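Local coordinates for RE68036p (Drosophila melanogaster, PDB 1SQH), which is of unproven function but resembles the GNAT-type acyltransferases and may act as a glycine N-acyltransferase, at residues 15-20 against 74-79; 33-38 against 80-85; 175-178 against 182-185; 224-229 against 235-240. All blocks are in the same frame, centred on the assembly; numbering follows the deposited sequence.

How the contacts relate
Contacts 1 and 2 lie together in the N-terminal half, their centres 11 Å apart, and they touch where F76 CB packs on T81 O. Their segments alternate along the chain: helices 15-29 and 34-51 run one after the other, and helix 76-79 leads into strand 82-87. Contacts 3 and 4, with centres 10 Å apart, share the antiparallel sheet of the C-terminal half, contact 3 at its first strand and contact 4 at its last. Contacts 1 and 2 lie on the opposite side of the chain's centre from 3 and 4, but nearest atoms of contacts 2 and 4 are only about 7 Å apart. No ligand marks a site; in GNAT relatives the acyl-CoA pocket lies beside the strand corresponding to 234-239.

Contact 1: 15-20 against 74-79; sequences DSEVDE and GNFRTW
F76 drives its ring end into helix 15-29 between E17 and E20. The CZ corner comes to 3.4 Å from E17 O, while CE2 rests against the aliphatic part of E17, 3.6 Å from its CG. E20 touches the same ring at the edge and near its plane, with CB 3.7 Å from F76 CZ. Further out, E20 OE2 and R77 NH1 are modelled 2.5 Å apart as a salt bridge; the distance is unusually short and its exact value doubtful, and the hydrogen bond is weak, bent to 124°. The R77 chain turns at chi3 (-101°) to bring its guanidinium edge to that oxygen, and one guanidinium face lies over F76 CE2. N75 positions R77: its OD1 accepts from R77 N at 2.9 Å and from R77 NE at 2.9 Å, so one oxygen caps the short, weakly bonded helical turn and steers the arginine. E17 spends its carboxylate on S14 N and on a salt bridge to R11. The short helix 76-79 thus packs against the early part of helix 15-29, with F76 reaching on to L21 and L24 of that helix and to T70 of strand 67-71.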
loop_
_atom_site.group_PDB
_atom_site.type_symbol
_atom_site.label_atom_id
_atom_site.label_comp_id
_atom_site.label_asym_id
_atom_site.label_seq_id
_atom_site.Cartn_x
_atom_site.Cartn_y
_atom_site.Cartn_z
ATOM N N ASP A 15 19.709 6.815 -0.082
ATOM C CA ASP A 15 19.042 6.164 1.042
ATOM C C ASP A 15 19.002 7.124 2.230
ATOM O O ASP A 15 18.009 7.203 2.955
ATOM C CB ASP A 15 19.779 4.867 1.404
ATOM C CG ASP A 15 19.337 3.684 0.550
ATOM O OD1 ASP A 15 18.774 3.902 -0.556
ATOM O OD2 ASP A 15 19.557 2.526 0.977
ATOM N N SER A 16 20.084 7.876 2.399
ATOM C CA SER A 16 20.195 8.845 3.489
ATOM C C SER A 16 19.147 9.945 3.367
ATOM O O SER A 16 18.603 10.417 4.367
ATOM C CB SER A 16 21.591 9.470 3.486
ATOM O OG SER A 16 21.575 10.742 4.102
ATOM N N GLU A 17 18.875 10.350 2.132
ATOM C CA GLU A 17 17.897 11.388 1.861
ATOM C C GLU A 17 16.472 10.908 2.089
ATOM O O GLU A 17 15.623 11.666 2.580
ATOM C CB GLU A 17 18.063 11.889 0.428
ATOM C CG GLU A 17 19.123 12.959 0.291
ATOM C CD GLU A 17 19.432 13.278 -1.155
ATOM O OE1 GLU A 17 19.756 14.451 -1.442
ATOM O OE2 GLU A 17 19.361 12.350 -1.996
ATOM N N VAL A 18 16.205 9.653 1.735
ATOM C CA VAL A 18 14.874 9.085 1.929
ATOM C C VAL A 18 14.642 9.095 3.430
ATOM O O VAL A 18 13.588 9.502 3.900
ATOM C CB VAL A 18 14.786 7.635 1.392
ATOM C CG1 VAL A 18 13.353 7.119 1.474
ATOM C CG2 VAL A 18 15.259 7.602 -0.048
ATOM N N ASP A 19 15.646 8.660 4.181
ATOM C CA ASP A 19 15.531 8.649 5.626
ATOM C C ASP A 19 15.140 10.031 6.142
ATOM O O ASP A 19 14.277 10.148 7.017
ATOM C CB ASP A 19 16.843 8.171 6.251
ATOM C CG ASP A 19 16.939 6.652 6.294
ATOM O OD1 ASP A 19 18.071 6.130 6.224
ATOM O OD2 ASP A 19 15.883 5.978 6.404
ATOM N N GLU A 20 15.750 11.078 5.590
ATOM C CA GLU A 20 15.417 12.440 6.010
ATOM C C GLU A 20 13.985 12.749 5.597
ATOM O O GLU A 20 13.242 13.396 6.327
ATOM C CB GLU A 20 16.348 13.462 5.357
ATOM C CG GLU A 20 17.723 13.562 5.974
ATOM C CD GLU A 20 18.539 14.682 5.350
ATOM O OE1 GLU A 20 19.431 14.383 4.519
ATOM O OE2 GLU A 20 18.282 15.864 5.684
ATOM N N GLY A 74 15.461 21.641 -6.518
ATOM C CA GLY A 74 14.693 22.093 -5.371
ATOM C C GLY A 74 15.187 21.407 -4.114
ATOM O O GLY A 74 16.022 20.504 -4.191
ATOM N N ASN A 75 14.698 21.833 -2.954
ATOM C CA ASN A 75 15.109 21.205 -1.701
ATOM C C ASN A 75 13.949 20.346 -1.200
ATOM O O ASN A 75 12.900 20.867 -0.822
ATOM C CB ASN A 75 15.460 22.255 -0.642
ATOM C CG ASN A 75 16.266 21.671 0.498
ATOM O OD1 ASN A 75 15.943 20.606 1.011
ATOM N ND2 ASN A 75 17.319 22.363 0.899
ATOM N N PHE A 76 14.136 19.031 -1.186
ATOM C CA PHE A 76 13.066 18.150 -0.759
ATOM C C PHE A 76 12.616 18.405 0.673
ATOM O O PHE A 76 11.547 17.953 1.078
ATOM C CB PHE A 76 13.468 16.674 -0.953
ATOM C CG PHE A 76 14.411 16.133 0.094
ATOM C CD1 PHE A 76 13.922 15.634 1.304
ATOM C CD2 PHE A 76 15.783 16.076 -0.147
ATOM C CE1 PHE A 76 14.788 15.079 2.256
ATOM C CE2 PHE A 76 16.655 15.524 0.799
ATOM C CZ PHE A 76 16.155 15.022 2.001
ATOM N N ARG A 77 13.421 19.145 1.428
ATOM C CA ARG A 77 13.096 19.448 2.822
ATOM C C ARG A 77 12.105 20.592 3.048
ATOM O O ARG A 77 11.320 20.553 3.994
ATOM C CB ARG A 77 14.372 19.765 3.602
ATOM C CG ARG A 77 15.309 18.593 3.792
ATOM C CD ARG A 77 16.731 19.086 4.062
ATOM N NE ARG A 77 17.548 19.006 2.857
ATOM C CZ ARG A 77 18.370 17.995 2.584
ATOM N NH1 ARG A 77 18.493 16.988 3.438
ATOM N NH2 ARG A 77 19.039 17.972 1.437
ATOM N N THR A 78 12.128 21.610 2.199
ATOM C CA THR A 78 11.233 22.739 2.407
ATOM C C THR A 78 9.750 22.405 2.254
ATOM O O THR A 78 8.930 22.873 3.045
ATOM C CB THR A 78 11.572 23.914 1.458
ATOM O OG1 THR A 78 10.880 23.741 0.218
ATOM C CG2 THR A 78 13.058 23.958 1.181
ATOM N N TRP A 79 9.396 21.597 1.258
ATOM C CA TRP A 79 7.985 21.254 1.032
ATOM C C TRP A 79 7.700 19.753 1.039
ATOM O O TRP A 79 6.566 19.336 0.780
ATOM C CB TRP A 79 7.502 21.815 -0.316
ATOM C CG TRP A 79 7.741 23.287 -0.526
ATOM C CD1 TRP A 79 8.409 23.868 -1.567
ATOM C CD2 TRP A 79 7.271 24.361 0.298
ATOM N NE1 TRP A 79 8.382 25.235 -1.444
ATOM C CE2 TRP A 79 7.691 25.565 -0.309
ATOM C CE3 TRP A 79 6.537 24.421 1.489
ATOM C CZ2 TRP A 79 7.399 26.822 0.240
ATOM C CZ3 TRP A 79 6.246 25.676 2.036
ATOM C CH2 TRP A 79 6.679 26.857 1.409
#

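Contact 2: 33-38 against 80-85; sequences NFHYLL and GTYVSL
H35 and Y82 reach toward each other from helix 34-51 and strand 82-87, with H35 CA and Y82 CA 10.1 Å apart, and their polar ends meet in the buried interior between helix and sheet. H35 ND1 lies 2.8 Å from Y82 OH in a hydrogen bond. Each partner sits near the plane of the other's ring, at its edge, yet the rings are turned to 74° and approach obliquely, as neither a stack nor an edge-to-face pair. H35 places CG opposite its own carbonyl carbon (chi1 -75°), which sends the imidazole off the helix toward the sheet. The tyrosine is less relaxed: its chi1 of 92° leaves the ring away from a standard staggered position, extended from the strand to the helix. L38, one turn after H35, adds an apolar neighbour on the helix side, its CD2 methyl 3.8 Å from Y82 OH. Behind this row, N33 caps the helix, its OD1 accepting from Y36 N at 2.9 Å and more weakly from H35 N, so the turn that carries the histidine is pinned at its start. Around the pair, H35 also packs on Y25, F96 and N126, and Y82 on Y25 and F96. The buried tyrosine hydroxyl has a partner on the helix, H35, and one on the neighbouring strand 91-96, S94 OG. Together these bonds probably fix the rotation of the hydroxyl, and the one to H35 probably favours the ring rotation that turns ND1 toward the tyrosine.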
loop_
_atom_site.group_PDB
_atom_site.type_symbol
_atom_site.label_atom_id
_atom_site.label_comp_id
_atom_site.label_asym_id
_atom_site.label_seq_id
_atom_site.Cartn_x
_atom_site.Cartn_y
_atom_site.Cartn_z
ATOM N N ASN A 33 0.073 9.638 9.487
ATOM C CA ASN A 33 0.100 10.071 8.095
ATOM C C ASN A 33 0.494 8.947 7.123
ATOM O O ASN A 33 1.493 8.256 7.322
ATOM C CB ASN A 33 1.048 11.261 7.986
ATOM C CG ASN A 33 1.194 11.742 6.581
ATOM O OD1 ASN A 33 2.051 11.257 5.833
ATOM N ND2 ASN A 33 0.348 12.699 6.193
ATOM N N PHE A 34 -0.289 8.775 6.061
ATOM C CA PHE A 34 -0.035 7.716 5.094
ATOM C C PHE A 34 1.248 7.807 4.275
ATOM O O PHE A 34 1.778 6.780 3.835
ATOM C CB PHE A 34 -1.240 7.571 4.172
ATOM C CG PHE A 34 -2.376 6.812 4.792
ATOM C CD1 PHE A 34 -2.488 5.434 4.612
ATOM C CD2 PHE A 34 -3.312 7.462 5.588
ATOM C CE1 PHE A 34 -3.522 4.708 5.217
ATOM C CE2 PHE A 34 -4.349 6.753 6.196
ATOM C CZ PHE A 34 -4.456 5.377 6.012
ATOM N N HIS A 35 1.752 9.013 4.049
ATOM C CA HIS A 35 2.987 9.136 3.302
ATOM C C HIS A 35 4.109 8.741 4.231
ATOM O O HIS A 35 5.095 8.125 3.809
ATOM C CB HIS A 35 3.153 10.554 2.759
ATOM C CG HIS A 35 2.255 10.827 1.595
ATOM N ND1 HIS A 35 2.512 10.333 0.334
ATOM C CD2 HIS A 35 1.031 11.403 1.536
ATOM C CE1 HIS A 35 1.479 10.589 -0.451
ATOM N NE2 HIS A 35 0.567 11.234 0.254
ATOM N N TYR A 36 3.953 9.065 5.510
ATOM C CA TYR A 36 4.957 8.659 6.476
ATOM C C TYR A 36 4.960 7.124 6.524
ATOM O O TYR A 36 6.022 6.493 6.541
ATOM C CB TYR A 36 4.622 9.200 7.870
ATOM C CG TYR A 36 5.294 8.412 8.971
ATOM C CD1 TYR A 36 6.654 8.571 9.237
ATOM C CD2 TYR A 36 4.581 7.462 9.712
ATOM C CE1 TYR A 36 7.295 7.812 10.207
ATOM C CE2 TYR A 36 5.213 6.693 10.689
ATOM C CZ TYR A 36 6.574 6.875 10.934
ATOM O OH TYR A 36 7.204 6.139 11.915
ATOM N N LEU A 37 3.765 6.531 6.544
ATOM C CA LEU A 37 3.641 5.076 6.617
ATOM C C LEU A 37 4.290 4.402 5.417
ATOM O O LEU A 37 4.983 3.389 5.561
ATOM C CB LEU A 37 2.166 4.679 6.743
ATOM C CG LEU A 37 1.649 5.041 8.149
ATOM C CD1 LEU A 37 0.148 4.808 8.287
ATOM C CD2 LEU A 37 2.423 4.200 9.163
ATOM N N LEU A 38 4.072 4.985 4.240
ATOM C CA LEU A 38 4.641 4.483 3.004
ATOM C C LEU A 38 6.171 4.533 3.100
ATOM O O LEU A 38 6.851 3.547 2.800
ATOM C CB LEU A 38 4.129 5.337 1.838
ATOM C CG LEU A 38 4.791 5.381 0.454
ATOM C CD1 LEU A 38 5.498 4.090 0.143
ATOM C CD2 LEU A 38 3.701 5.676 -0.582
ATOM N N GLY A 80 8.731 18.957 1.314
ATOM C CA GLY A 80 8.579 17.509 1.330
ATOM C C GLY A 80 8.199 16.942 -0.031
ATOM O O GLY A 80 7.673 15.834 -0.128
ATOM N N THR A 81 8.484 17.701 -1.082
ATOM C CA THR A 81 8.144 17.297 -2.446
ATOM C C THR A 81 8.848 16.013 -2.883
ATOM O O THR A 81 10.080 15.937 -2.913
ATOM C CB THR A 81 8.466 18.445 -3.455
ATOM O OG1 THR A 81 7.769 19.634 -3.057
ATOM C CG2 THR A 81 8.019 18.079 -4.860
ATOM N N TYR A 82 8.064 14.996 -3.225
ATOM C CA TYR A 82 8.654 13.745 -3.652
ATOM C C TYR A 82 7.767 12.998 -4.636
ATOM O O TYR A 82 6.563 13.244 -4.753
ATOM C CB TYR A 82 8.936 12.850 -2.439
ATOM C CG TYR A 82 7.806 11.910 -2.093
ATOM C CD1 TYR A 82 7.796 10.597 -2.563
ATOM C CD2 TYR A 82 6.730 12.340 -1.322
ATOM C CE1 TYR A 82 6.743 9.733 -2.272
ATOM C CE2 TYR A 82 5.667 11.480 -1.023
ATOM C CZ TYR A 82 5.683 10.179 -1.501
ATOM O OH TYR A 82 4.637 9.332 -1.194
ATOM N N VAL A 83 8.388 12.081 -5.351
ATOM C CA VAL A 83 7.688 11.250 -6.304
ATOM C C VAL A 83 8.426 9.938 -6.212
ATOM O O VAL A 83 9.662 9.908 -6.290
ATOM C CB VAL A 83 7.785 11.790 -7.775
ATOM C CG1 VAL A 83 7.127 10.800 -8.736
ATOM C CG2 VAL A 83 7.109 13.154 -7.891
ATOM N N SER A 84 7.672 8.865 -6.012
ATOM C CA SER A 84 8.258 7.534 -5.938
ATOM C C SER A 84 7.790 6.725 -7.142
ATOM O O SER A 84 6.688 6.940 -7.667
ATOM C CB SER A 84 7.845 6.831 -4.645
ATOM O OG SER A 84 6.443 6.853 -4.495
ATOM N N LEU A 85 8.650 5.817 -7.589
ATOM C CA LEU A 85 8.344 4.953 -8.713
ATOM C C LEU A 85 8.516 3.512 -8.255
ATOM O O LEU A 85 9.553 3.158 -7.680
ATOM C CB LEU A 85 9.274 5.266 -9.885
ATOM C CG LEU A 85 9.050 6.621 -10.574
ATOM C CD1 LEU A 85 10.063 6.783 -11.715
ATOM C CD2 LEU A 85 7.638 6.700 -11.118
#

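Contact 3: 175-178 against 182-185; sequences EIRR and EDAA
R177 is fully extended at the end of strand 174-177, whereas D183, six residues later, has helical backbone angles near the start of helix 184-189. Their side chains come from opposite directions, the guanidinium edge facing the carboxylate. From CG to NE the arginine runs straight, and its first torsion (chi1 67°) tucks CG between the backbone N and the carbonyl carbon, aiming the chain toward the aspartate. The end-on pair NH1 and NH2 takes the carboxylate by both oxygens: NH1 gives a bond of 2.8 Å to D183 OD1, and NH2 gives one of 3.0 Å to D183 OD2 at a fairly straight 159°. NH2 leans to OD1 as well, at 3.0 Å, so that this oxygen is shared by both nitrogens. All three bonds arrive on the syn side, with the guanidinium and carboxylate planes nearly coplanar, 28° apart. Strand 174-177 is the first strand of the C-terminal antiparallel sheet and helix 184-189 the first helix after it, an order consistent with the start of a GNAT fold, and the salt bridge spans the short connection between them. The same connection adds a donor: R180 N bonds to D183 OD1. R177 NH1 has a further bond to R178 O, 2.9 Å away, which ties the guanidinium to the backbone just after the strand. D183 is buried, and the donors that surround its oxygens would favour the charged carboxylate. R178 NH2 donates to N209 O, and the backbone of R177 pairs with G213 of strand 211-216.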
loop_
_atom_site.group_PDB
_atom_site.type_symbol
_atom_site.label_atom_id
_atom_site.label_comp_id
_atom_site.label_asym_id
_atom_site.label_seq_id
_atom_site.Cartn_x
_atom_site.Cartn_y
_atom_site.Cartn_z
ATOM N N GLU A 175 -8.353 -23.579 11.620
ATOM C CA GLU A 175 -7.027 -23.379 12.205
ATOM C C GLU A 175 -6.416 -22.104 11.609
ATOM O O GLU A 175 -6.721 -21.733 10.466
ATOM C CB GLU A 175 -6.102 -24.556 11.892
ATOM C CG GLU A 175 -6.226 -25.742 12.827
ATOM C CD GLU A 175 -5.108 -26.746 12.617
ATOM O OE1 GLU A 175 -4.974 -27.250 11.480
ATOM O OE2 GLU A 175 -4.361 -27.024 13.583
ATOM N N ILE A 176 -5.560 -21.437 12.377
ATOM C CA ILE A 176 -4.915 -20.217 11.897
ATOM C C ILE A 176 -3.417 -20.427 11.830
ATOM O O ILE A 176 -2.840 -21.066 12.711
ATOM C CB ILE A 176 -5.160 -18.999 12.832
ATOM C CG1 ILE A 176 -4.509 -19.234 14.197
ATOM C CG2 ILE A 176 -6.637 -18.743 12.984
ATOM C CD1 ILE A 176 -5.066 -20.423 14.978
ATOM N N ARG A 177 -2.792 -19.886 10.789
ATOM C CA ARG A 177 -1.349 -19.997 10.620
ATOM C C ARG A 177 -0.879 -18.921 9.661
ATOM O O ARG A 177 -1.679 -18.354 8.919
ATOM C CB ARG A 177 -0.976 -21.365 10.046
ATOM C CG ARG A 177 -1.455 -21.582 8.620
ATOM C CD ARG A 177 -0.961 -22.916 8.052
ATOM N NE ARG A 177 -1.497 -23.181 6.718
ATOM C CZ ARG A 177 -1.101 -22.569 5.603
ATOM N NH1 ARG A 177 -0.144 -21.649 5.650
ATOM N NH2 ARG A 177 -1.686 -22.857 4.442
ATOM N N ARG A 178 0.417 -18.627 9.685
ATOM C CA ARG A 178 0.982 -17.645 8.771
ATOM C C ARG A 178 0.894 -18.318 7.408
ATOM O O ARG A 178 0.964 -19.547 7.305
ATOM C CB ARG A 178 2.448 -17.364 9.117
ATOM C CG ARG A 178 3.126 -16.327 8.227
ATOM C CD ARG A 178 4.631 -16.254 8.497
ATOM N NE ARG A 178 5.259 -15.151 7.765
ATOM C CZ ARG A 178 6.570 -14.927 7.704
ATOM N NH1 ARG A 178 7.418 -15.735 8.329
ATOM N NH2 ARG A 178 7.032 -13.887 7.020
ATOM N N GLU A 182 3.217 -21.546 -1.065
ATOM C CA GLU A 182 2.197 -22.286 -1.810
ATOM C C GLU A 182 0.821 -21.624 -1.761
ATOM O O GLU A 182 0.001 -21.806 -2.661
ATOM C CB GLU A 182 2.081 -23.708 -1.259
ATOM C CG GLU A 182 1.711 -23.759 0.217
ATOM C CD GLU A 182 1.724 -25.169 0.787
ATOM O OE1 GLU A 182 0.924 -26.010 0.323
ATOM O OE2 GLU A 182 2.535 -25.435 1.703
ATOM N N ASP A 183 0.580 -20.849 -0.709
ATOM C CA ASP A 183 -0.700 -20.175 -0.517
ATOM C C ASP A 183 -0.918 -19.019 -1.483
ATOM O O ASP A 183 -2.055 -18.730 -1.871
ATOM C CB ASP A 183 -0.794 -19.661 0.918
ATOM C CG ASP A 183 -0.828 -20.784 1.938
ATOM O OD1 ASP A 183 -0.363 -20.565 3.081
ATOM O OD2 ASP A 183 -1.333 -21.879 1.604
ATOM N N ALA A 184 0.170 -18.365 -1.881
ATOM C CA ALA A 184 0.097 -17.211 -2.781
ATOM C C ALA A 184 -0.787 -17.362 -4.017
ATOM O O ALA A 184 -1.569 -16.465 -4.340
ATOM C CB ALA A 184 1.503 -16.803 -3.214
ATOM N N ALA A 185 -0.661 -18.484 -4.712
ATOM C CA ALA A 185 -1.433 -18.708 -5.929
ATOM C C ALA A 185 -2.950 -18.761 -5.683
ATOM O O ALA A 185 -3.743 -18.290 -6.510
ATOM C CB ALA A 185 -0.944 -19.987 -6.624
#

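Contact 4: 224-229 against 235-240; sequences AWIFQN and GMLQVL
W225 and Q238 anchor an antiparallel hairpin: W225 N donates to Q238 O at 2.9 Å, and Q238 N returns the bond to W225 O. F227 and G235 form a second reciprocal pair, F227 N to G235 O being 3.0 Å. Between the pairs the register slips by one residue, a beta bulge in which I226 faces both M236 and L237. A similar bulge in the fourth strand of GNAT folds opens the acyl-CoA groove, and this one probably matches it. The tight part is formed where the buried side chains of 224-227 meet the opposing segment. There A224 CB meets V239 CG2 at 3.6 Å, and the W225 indole, with Q238 O over one face, leads its CH2 to L240 CD1 at 3.4 Å. Selenomethionine M236 bends at chi2 and chi3 to set SE over the F227 ring, 4.4 Å from its centroid, a Met-aromatic contact. I226 CG1 packs on L237 CD1, and both lie against L252 of helix 248-263. By contrast, residues 235-239 form an outermost strand of this four-stranded sheet, and they and L240 are partly exposed, with the Q238 amide running alongside the indole. W225 NE1 is buried with no polar partner in the model, so the indole is probably held mainly by apolar packing.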
loop_
_atom_site.group_PDB
_atom_site.type_symbol
_atom_site.label_atom_id
_atom_site.label_comp_id
_atom_site.label_asym_id
_atom_site.label_seq_id
_atom_site.Cartn_x
_atom_site.Cartn_y
_atom_site.Cartn_z
ATOM N N ALA A 224 -9.650 -18.477 4.029
ATOM C CA ALA A 224 -9.694 -17.036 4.290
ATOM C C ALA A 224 -8.283 -16.565 4.642
ATOM O O ALA A 224 -7.501 -17.322 5.220
ATOM C CB ALA A 224 -10.659 -16.736 5.442
ATOM N N TRP A 225 -7.958 -15.321 4.310
ATOM C CA TRP A 225 -6.616 -14.815 4.584
ATOM C C TRP A 225 -6.546 -13.289 4.695
ATOM O O TRP A 225 -7.459 -12.577 4.279
ATOM C CB TRP A 225 -5.665 -15.304 3.483
ATOM C CG TRP A 225 -6.191 -15.009 2.112
ATOM C CD1 TRP A 225 -6.111 -13.822 1.442
ATOM C CD2 TRP A 225 -6.995 -15.873 1.301
ATOM N NE1 TRP A 225 -6.823 -13.887 0.267
ATOM C CE2 TRP A 225 -7.376 -15.135 0.156
ATOM C CE3 TRP A 225 -7.435 -17.196 1.433
ATOM C CZ2 TRP A 225 -8.183 -15.681 -0.852
ATOM C CZ3 TRP A 225 -8.239 -17.739 0.431
ATOM C CH2 TRP A 225 -8.603 -16.978 -0.697
ATOM N N ILE A 226 -5.444 -12.803 5.257
ATOM C CA ILE A 226 -5.228 -11.376 5.434
ATOM C C ILE A 226 -3.713 -11.149 5.367
ATOM O O ILE A 226 -2.930 -11.979 5.831
ATOM C CB ILE A 226 -5.829 -10.909 6.796
ATOM C CG1 ILE A 226 -6.087 -9.398 6.785
ATOM C CG2 ILE A 226 -4.897 -11.281 7.942
ATOM C CD1 ILE A 226 -4.868 -8.579 7.039
ATOM N N PHE A 227 -3.304 -10.037 4.766
ATOM C CA PHE A 227 -1.882 -9.721 4.614
ATOM C C PHE A 227 -1.504 -8.426 5.305
ATOM O O PHE A 227 -2.375 -7.633 5.676
ATOM C CB PHE A 227 -1.524 -9.491 3.144
ATOM C CG PHE A 227 -1.344 -10.729 2.341
ATOM C CD1 PHE A 227 -2.443 -11.404 1.816
ATOM C CD2 PHE A 227 -0.058 -11.190 2.052
ATOM C CE1 PHE A 227 -2.266 -12.524 1.005
ATOM C CE2 PHE A 227 0.138 -12.311 1.244
ATOM C CZ PHE A 227 -0.966 -12.979 0.715
ATOM N N GLN A 228 -0.197 -8.213 5.466
ATOM C CA GLN A 228 0.289 -6.943 5.985
ATOM C C GLN A 228 0.496 -6.260 4.633
ATOM O O GLN A 228 0.894 -6.925 3.681
ATOM C CB GLN A 228 1.637 -7.083 6.692
ATOM C CG GLN A 228 2.119 -5.752 7.278
ATOM C CD GLN A 228 3.306 -5.908 8.206
ATOM O OE1 GLN A 228 3.566 -5.045 9.048
ATOM N NE2 GLN A 228 4.038 -7.000 8.054
ATOM N N ASN A 229 0.242 -4.961 4.522
ATOM C CA ASN A 229 0.387 -4.316 3.216
ATOM C C ASN A 229 1.597 -3.404 3.041
ATOM O O ASN A 229 2.499 -3.381 3.883
ATOM C CB ASN A 229 -0.903 -3.557 2.868
ATOM C CG ASN A 229 -1.102 -2.316 3.705
ATOM O OD1 ASN A 229 -0.309 -2.009 4.596
ATOM N ND2 ASN A 229 -2.168 -1.582 3.414
ATOM N N GLY A 235 -4.222 -5.514 4.603
ATOM C CA GLY A 235 -4.582 -5.537 3.197
ATOM C C GLY A 235 -4.985 -6.904 2.654
ATOM O O GLY A 235 -4.759 -7.936 3.288
HETATM N N MSE A 236 -5.594 -6.886 1.470
HETATM C CA MSE A 236 -6.021 -8.090 0.766
HETATM C C MSE A 236 -6.817 -9.091 1.590
HETATM O O MSE A 236 -6.649 -10.307 1.436
HETATM C CB MSE A 236 -4.799 -8.785 0.173
HETATM C CG MSE A 236 -4.104 -7.969 -0.891
HETATM SE SE MSE A 236 -2.207 -8.286 -0.895
HETATM C CE MSE A 236 -1.746 -6.969 0.473
ATOM N N LEU A 237 -7.686 -8.587 2.461
ATOM C CA LEU A 237 -8.502 -9.464 3.290
ATOM C C LEU A 237 -9.517 -10.157 2.405
ATOM O O LEU A 237 -10.066 -9.553 1.488
ATOM C CB LEU A 237 -9.254 -8.662 4.360
ATOM C CG LEU A 237 -10.294 -9.448 5.178
ATOM C CD1 LEU A 237 -9.580 -10.531 5.985
ATOM C CD2 LEU A 237 -11.066 -8.511 6.114
ATOM N N GLN A 238 -9.754 -11.433 2.652
ATOM C CA GLN A 238 -10.770 -12.130 1.886
ATOM C C GLN A 238 -11.158 -13.463 2.495
ATOM O O GLN A 238 -10.327 -14.164 3.077
ATOM C CB GLN A 238 -10.335 -12.331 0.435
ATOM C CG GLN A 238 -11.478 -12.847 -0.434
ATOM C CD GLN A 238 -11.195 -12.743 -1.917
ATOM O OE1 GLN A 238 -12.077 -12.992 -2.738
ATOM N NE2 GLN A 238 -9.962 -12.375 -2.271
ATOM N N VAL A 239 -12.442 -13.783 2.365
ATOM C CA VAL A 239 -12.993 -15.034 2.856
ATOM C C VAL A 239 -13.738 -15.689 1.697
ATOM O O VAL A 239 -14.604 -15.064 1.073
ATOM C CB VAL A 239 -13.987 -14.801 4.026
ATOM C CG1 VAL A 239 -14.650 -16.115 4.413
ATOM C CG2 VAL A 239 -13.262 -14.205 5.228
ATOM N N LEU A 240 -13.381 -16.934 1.396
ATOM C CA LEU A 240 -14.028 -17.686 0.324
ATOM C C LEU A 240 -15.515 -17.796 0.662
ATOM O O LEU A 240 -15.890 -17.963 1.826
ATOM C CB LEU A 240 -13.410 -19.089 0.209
ATOM C CG LEU A 240 -12.317 -19.429 -0.821
ATOM C CD1 LEU A 240 -11.696 -18.191 -1.438
ATOM C CD2 LEU A 240 -11.275 -20.278 -0.118
#